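Local coordinates for LEOA (Escherichia coli, PDB 4AUR), which is a bacterial dynamin-like GTPase of enterotoxigenic strains, probably coupling GTP hydrolysis to work on membranes as other dynamins do, at residues Phe382-Ile396 and Thr443-Lys455. Sequence-based numbering, arbitrary orientation.
Sequences FEQSTAVSQRLSDDI and TIGKLTGYVYKFK
Tyr450 lays one face of its ring over Thr386, whose CG2 sits almost exactly above the ring centre. The methyl lies 3.5 Å from the Tyr450 ring centroid and 9° off the ring normal, a CH-pi contact. Thr386 can offer that methyl because CG2 is anti to the backbone N, while OG1, turned back along the helix, donates to Phe382 O (2.8 Å). That carbonyl also accepts from Thr386 N, and the two donors reach it from opposite faces of its plane. The phenol end of Tyr450 carries on across the helix, bringing OH to 3.9 Å from Ala387 CB.

Thr448, the first residue to leave helical geometry after helix 430-447, divides its two branches between polar and apolar work. Its OG1 accepts a hydrogen bond from Ser393 OG (2.8 Å) and donates to Ile444 O, one turn back, so the hydroxyl is gripped from both segments. Its methyl CG2 faces the amide end of Gln390, whose chain bends at chi2 (87°) and leaves the amide plane 30° from that of the Tyr450 ring. Deeper in the bundle Ile396 CG2 meets Ile444 CD1, the two side chains crossing at about a right angle; Ile396 also touches Phe310 of helix 275-343. At the other end, Val451 CG1 comes to the edge of the Phe382 ring, 3.8 Å from CZ, and the poorly ordered Lys453 makes a cation-pi contact with Phe527.

Helix 368-408 thus receives both the end of helix 430-447 and the extended chain that follows, within the dynamin-like helical domain. With a single hydrogen bond between the segments, the extended loop after the helix is held mainly by methyl and ring contacts, and the Ser393-Thr448 pair supplies the directional link.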
loop_
_atom_site.group_PDB
_atom_site.type_symbol
_atom_site.label_atom_id
_atom_site.label_comp_id
_atom_site.label_asym_id
_atom_site.label_seq_id
_atom_site.Cartn_x
_atom_site.Cartn_y
_atom_site.Cartn_z
ATOM N N PHE A 382 -15.913 -43.978 -7.026
ATOM C CA PHE A 382 -14.765 -43.723 -6.180
ATOM C C PHE A 382 -13.667 -42.916 -6.924
ATOM O O PHE A 382 -12.980 -42.077 -6.337
ATOM C CB PHE A 382 -14.259 -45.050 -5.588
ATOM C CG PHE A 382 -13.266 -44.893 -4.473
ATOM C CD1 PHE A 382 -13.344 -43.834 -3.567
ATOM C CD2 PHE A 382 -12.263 -45.817 -4.305
ATOM C CE1 PHE A 382 -12.421 -43.697 -2.533
ATOM C CE2 PHE A 382 -11.333 -45.684 -3.274
ATOM C CZ PHE A 382 -11.415 -44.622 -2.385
ATOM N N GLU A 383 -13.540 -43.102 -8.221
ATOM C CA GLU A 383 -12.535 -42.374 -8.972
ATOM C C GLU A 383 -13.019 -40.973 -9.337
ATOM O O GLU A 383 -12.336 -39.990 -9.086
ATOM C CB GLU A 383 -12.152 -43.169 -10.219
ATOM C CG GLU A 383 -11.524 -44.527 -9.886
ATOM C CD GLU A 383 -11.522 -45.503 -11.059
ATOM O OE1 GLU A 383 -11.765 -45.043 -12.209
ATOM O OE2 GLU A 383 -11.274 -46.723 -10.817
ATOM N N GLN A 384 -14.197 -40.872 -9.931
ATOM C CA GLN A 384 -14.794 -39.571 -10.194
ATOM C C GLN A 384 -14.791 -38.740 -8.903
ATOM O O GLN A 384 -14.358 -37.597 -8.901
ATOM C CB GLN A 384 -16.226 -39.716 -10.729
ATOM C CG GLN A 384 -16.342 -40.285 -12.141
ATOM C CD GLN A 384 -17.792 -40.332 -12.688
ATOM O OE1 GLN A 384 -18.744 -40.809 -12.039
ATOM N NE2 GLN A 384 -17.952 -39.837 -13.904
ATOM N N SER A 385 -15.237 -39.334 -7.802
ATOM C CA SER A 385 -15.286 -38.631 -6.525
ATOM C C SER A 385 -13.903 -38.343 -5.922
ATOM O O SER A 385 -13.701 -37.311 -5.304
ATOM C CB SER A 385 -16.169 -39.367 -5.506
ATOM O OG SER A 385 -15.427 -40.347 -4.806
ATOM N N THR A 386 -12.954 -39.247 -6.076
ATOM C CA THR A 386 -11.559 -38.924 -5.716
ATOM C C THR A 386 -11.017 -37.767 -6.591
ATOM O O THR A 386 -10.240 -36.964 -6.130
ATOM C CB THR A 386 -10.634 -40.177 -5.796
ATOM O OG1 THR A 386 -10.934 -41.070 -4.711
ATOM C CG2 THR A 386 -9.151 -39.796 -5.716
ATOM N N ALA A 387 -11.442 -37.666 -7.840
ATOM C CA ALA A 387 -10.975 -36.582 -8.688
ATOM C C ALA A 387 -11.559 -35.244 -8.270
ATOM O O ALA A 387 -10.931 -34.221 -8.503
ATOM C CB ALA A 387 -11.300 -36.860 -10.147
ATOM N N VAL A 388 -12.755 -35.248 -7.684
ATOM C CA VAL A 388 -13.378 -34.025 -7.177
ATOM C C VAL A 388 -12.540 -33.465 -6.039
ATOM O O VAL A 388 -12.230 -32.276 -5.991
ATOM C CB VAL A 388 -14.822 -34.288 -6.678
ATOM C CG1 VAL A 388 -15.332 -33.183 -5.742
ATOM C CG2 VAL A 388 -15.762 -34.444 -7.871
ATOM N N SER A 389 -12.165 -34.343 -5.128
ATOM C CA SER A 389 -11.371 -33.956 -3.994
ATOM C C SER A 389 -9.971 -33.528 -4.430
ATOM O O SER A 389 -9.295 -32.756 -3.734
ATOM C CB SER A 389 -11.279 -35.116 -3.008
ATOM O OG SER A 389 -10.166 -35.895 -3.335
ATOM N N GLN A 390 -9.536 -34.019 -5.582
ATOM C CA GLN A 390 -8.274 -33.598 -6.101
ATOM C C GLN A 390 -8.322 -32.205 -6.694
ATOM O O GLN A 390 -7.362 -31.469 -6.576
ATOM C CB GLN A 390 -7.749 -34.568 -7.146
ATOM C CG GLN A 390 -6.223 -34.513 -7.270
ATOM C CD GLN A 390 -5.505 -35.431 -6.286
ATOM O OE1 GLN A 390 -6.099 -36.320 -5.659
ATOM N NE2 GLN A 390 -4.210 -35.226 -6.161
ATOM N N ARG A 391 -9.415 -31.849 -7.347
ATOM C CA ARG A 391 -9.569 -30.497 -7.870
ATOM C C ARG A 391 -9.727 -29.481 -6.753
ATOM O O ARG A 391 -9.353 -28.326 -6.907
ATOM C CB ARG A 391 -10.756 -30.396 -8.818
ATOM C CG ARG A 391 -10.399 -30.809 -10.232
ATOM C CD ARG A 391 -11.567 -30.671 -11.198
ATOM N NE ARG A 391 -12.292 -31.934 -11.336
ATOM C CZ ARG A 391 -13.500 -32.184 -10.845
ATOM N NH1 ARG A 391 -14.188 -31.256 -10.164
ATOM N NH2 ARG A 391 -14.018 -33.388 -11.043
ATOM N N LEU A 392 -10.279 -29.910 -5.631
ATOM C CA LEU A 392 -10.422 -29.038 -4.498
ATOM C C LEU A 392 -9.057 -28.780 -3.867
ATOM O O LEU A 392 -8.737 -27.647 -3.560
ATOM C CB LEU A 392 -11.415 -29.629 -3.485
ATOM C CG LEU A 392 -11.338 -29.197 -2.021
ATOM C CD1 LEU A 392 -11.576 -27.704 -1.876
ATOM C CD2 LEU A 392 -12.365 -29.988 -1.231
ATOM N N SER A 393 -8.269 -29.826 -3.663
ATOM C CA SER A 393 -6.929 -29.691 -3.127
ATOM C C SER A 393 -6.113 -28.781 -4.018
ATOM O O SER A 393 -5.362 -27.967 -3.529
ATOM C CB SER A 393 -6.255 -31.057 -3.043
ATOM O OG SER A 393 -4.845 -30.965 -2.945
ATOM N N ASP A 394 -6.269 -28.901 -5.327
ATOM C CA ASP A 394 -5.497 -28.076 -6.244
ATOM C C ASP A 394 -5.851 -26.578 -6.200
ATOM O O ASP A 394 -5.013 -25.727 -6.519
ATOM C CB ASP A 394 -5.584 -28.624 -7.680
ATOM C CG ASP A 394 -4.812 -29.945 -7.857
ATOM O OD1 ASP A 394 -4.137 -30.401 -6.890
ATOM O OD2 ASP A 394 -4.881 -30.530 -8.966
ATOM N N ASP A 395 -7.069 -26.235 -5.812
ATOM C CA ASP A 395 -7.398 -24.821 -5.748
ATOM C C ASP A 395 -6.926 -24.235 -4.446
ATOM O O ASP A 395 -6.334 -23.179 -4.410
ATOM C CB ASP A 395 -8.876 -24.546 -5.887
ATOM C CG ASP A 395 -9.142 -23.087 -6.118
ATOM O OD1 ASP A 395 -8.397 -22.501 -6.927
ATOM O OD2 ASP A 395 -10.060 -22.518 -5.492
ATOM N N ILE A 396 -7.196 -24.927 -3.364
ATOM C CA ILE A 396 -6.670 -24.509 -2.094
ATOM C C ILE A 396 -5.169 -24.336 -2.230
ATOM O O ILE A 396 -4.620 -23.318 -1.858
ATOM C CB ILE A 396 -6.991 -25.525 -1.002
ATOM C CG1 ILE A 396 -8.480 -25.481 -0.706
ATOM C CG2 ILE A 396 -6.194 -25.193 0.247
ATOM C CD1 ILE A 396 -8.969 -26.613 0.153
ATOM N N THR A 443 0.152 -29.870 5.046
ATOM C CA THR A 443 -0.837 -30.771 5.568
ATOM C C THR A 443 -1.814 -31.177 4.480
ATOM O O THR A 443 -2.296 -32.287 4.488
ATOM C CB THR A 443 -1.589 -30.141 6.740
ATOM O OG1 THR A 443 -0.629 -29.683 7.682
ATOM C CG2 THR A 443 -2.498 -31.145 7.428
ATOM N N ILE A 444 -2.069 -30.302 3.521
ATOM C CA ILE A 444 -2.995 -30.611 2.428
ATOM C C ILE A 444 -2.392 -31.471 1.327
ATOM O O ILE A 444 -3.095 -32.275 0.710
ATOM C CB ILE A 444 -3.580 -29.319 1.841
ATOM C CG1 ILE A 444 -4.569 -28.761 2.869
ATOM C CG2 ILE A 444 -4.219 -29.550 0.472
ATOM C CD1 ILE A 444 -5.291 -27.517 2.450
ATOM N N GLY A 445 -1.095 -31.308 1.092
ATOM C CA GLY A 445 -0.377 -32.133 0.135
ATOM C C GLY A 445 -0.151 -33.562 0.606
ATOM O O GLY A 445 0.234 -34.402 -0.191
ATOM N N LYS A 446 -0.372 -33.829 1.893
ATOM C CA LYS A 446 -0.276 -35.183 2.447
ATOM C C LYS A 446 -1.645 -35.833 2.573
ATOM O O LYS A 446 -1.753 -37.043 2.489
ATOM C CB LYS A 446 0.409 -35.184 3.818
ATOM C CG LYS A 446 0.099 -36.431 4.649
ATOM C CD LYS A 446 1.018 -36.594 5.855
ATOM C CE LYS A 446 0.912 -37.997 6.460
ATOM N NZ LYS A 446 2.046 -38.315 7.379
ATOM N N LEU A 447 -2.683 -35.045 2.809
ATOM C CA LEU A 447 -4.035 -35.578 2.802
ATOM C C LEU A 447 -4.369 -36.129 1.422
ATOM O O LEU A 447 -4.806 -37.266 1.303
ATOM C CB LEU A 447 -5.053 -34.499 3.171
ATOM C CG LEU A 447 -4.946 -33.983 4.599
ATOM C CD1 LEU A 447 -5.957 -32.868 4.816
ATOM C CD2 LEU A 447 -5.117 -35.097 5.626
ATOM N N THR A 448 -4.140 -35.300 0.404
ATOM C CA THR A 448 -4.530 -35.536 -0.991
ATOM C C THR A 448 -3.970 -36.848 -1.512
ATOM O O THR A 448 -2.740 -37.035 -1.525
ATOM C CB THR A 448 -3.998 -34.390 -1.889
ATOM O OG1 THR A 448 -4.345 -33.126 -1.310
ATOM C CG2 THR A 448 -4.568 -34.471 -3.283
ATOM N N GLY A 449 -4.847 -37.756 -1.949
ATOM C CA GLY A 449 -4.364 -39.052 -2.399
ATOM C C GLY A 449 -5.375 -40.005 -2.975
ATOM O O GLY A 449 -6.384 -40.294 -2.339
ATOM N N TYR A 450 -5.109 -40.490 -4.189
ATOM C CA TYR A 450 -5.673 -41.762 -4.655
ATOM C C TYR A 450 -5.139 -42.835 -3.736
ATOM O O TYR A 450 -3.973 -42.796 -3.365
ATOM C CB TYR A 450 -5.257 -42.096 -6.081
ATOM C CG TYR A 450 -6.020 -41.349 -7.119
ATOM C CD1 TYR A 450 -5.670 -40.066 -7.471
ATOM C CD2 TYR A 450 -7.117 -41.923 -7.737
ATOM C CE1 TYR A 450 -6.400 -39.359 -8.405
ATOM C CE2 TYR A 450 -7.846 -41.234 -8.692
ATOM C CZ TYR A 450 -7.482 -39.947 -9.027
ATOM O OH TYR A 450 -8.209 -39.253 -9.988
ATOM N N VAL A 451 -5.999 -43.775 -3.370
ATOM C CA VAL A 451 -5.685 -44.783 -2.395
ATOM C C VAL A 451 -6.031 -46.137 -2.994
ATOM O O VAL A 451 -6.924 -46.234 -3.853
ATOM C CB VAL A 451 -6.482 -44.526 -1.095
ATOM C CG1 VAL A 451 -7.898 -45.102 -1.174
ATOM C CG2 VAL A 451 -5.748 -45.072 0.122
ATOM N N TYR A 452 -5.288 -47.163 -2.597
ATOM C CA TYR A 452 -5.649 -48.524 -2.917
ATOM C C TYR A 452 -5.758 -49.328 -1.629
ATOM O O TYR A 452 -4.765 -49.486 -0.906
ATOM C CB TYR A 452 -4.646 -49.209 -3.848
ATOM C CG TYR A 452 -5.163 -50.579 -4.242
ATOM C CD1 TYR A 452 -6.088 -50.716 -5.273
ATOM C CD2 TYR A 452 -4.802 -51.712 -3.531
ATOM C CE1 TYR A 452 -6.607 -51.947 -5.621
ATOM C CE2 TYR A 452 -5.317 -52.953 -3.857
ATOM C CZ TYR A 452 -6.228 -53.073 -4.911
ATOM O OH TYR A 452 -6.753 -54.320 -5.247
ATOM N N LYS A 453 -6.969 -49.832 -1.366
ATOM C CA LYS A 453 -7.258 -50.683 -0.206
ATOM C C LYS A 453 -7.946 -51.963 -0.688
ATOM O O LYS A 453 -9.089 -51.920 -1.179
ATOM C CB LYS A 453 -8.107 -49.935 0.853
ATOM C CG LYS A 453 -9.135 -48.917 0.321
ATOM C CD LYS A 453 -9.521 -47.883 1.391
ATOM C CE LYS A 453 -10.501 -46.820 0.888
ATOM N NZ LYS A 453 -11.855 -47.357 0.557
ATOM N N PHE A 454 -7.235 -53.088 -0.568
ATOM C CA PHE A 454 -7.717 -54.382 -1.074
ATOM C C PHE A 454 -8.876 -54.913 -0.222
ATOM O O PHE A 454 -8.765 -54.992 1.004
ATOM C CB PHE A 454 -6.575 -55.415 -1.126
ATOM C CG PHE A 454 -6.971 -56.727 -1.764
ATOM C CD1 PHE A 454 -7.301 -56.787 -3.113
ATOM C CD2 PHE A 454 -7.025 -57.901 -1.013
ATOM C CE1 PHE A 454 -7.674 -57.985 -3.702
ATOM C CE2 PHE A 454 -7.399 -59.106 -1.599
ATOM C CZ PHE A 454 -7.724 -59.147 -2.944
ATOM N N LYS A 455 -9.984 -55.264 -0.874
ATOM C CA LYS A 455 -11.146 -55.828 -0.182
ATOM C C LYS A 455 -11.464 -57.244 -0.712
ATOM O O LYS A 455 -12.035 -57.388 -1.796
ATOM C CB LYS A 455 -12.354 -54.893 -0.338
ATOM C CG LYS A 455 -13.561 -55.283 0.509
ATOM C CD LYS A 455 -14.590 -54.164 0.577
ATOM C CE LYS A 455 -15.884 -54.632 1.230
ATOM N NZ LYS A 455 -16.907 -53.550 1.290
#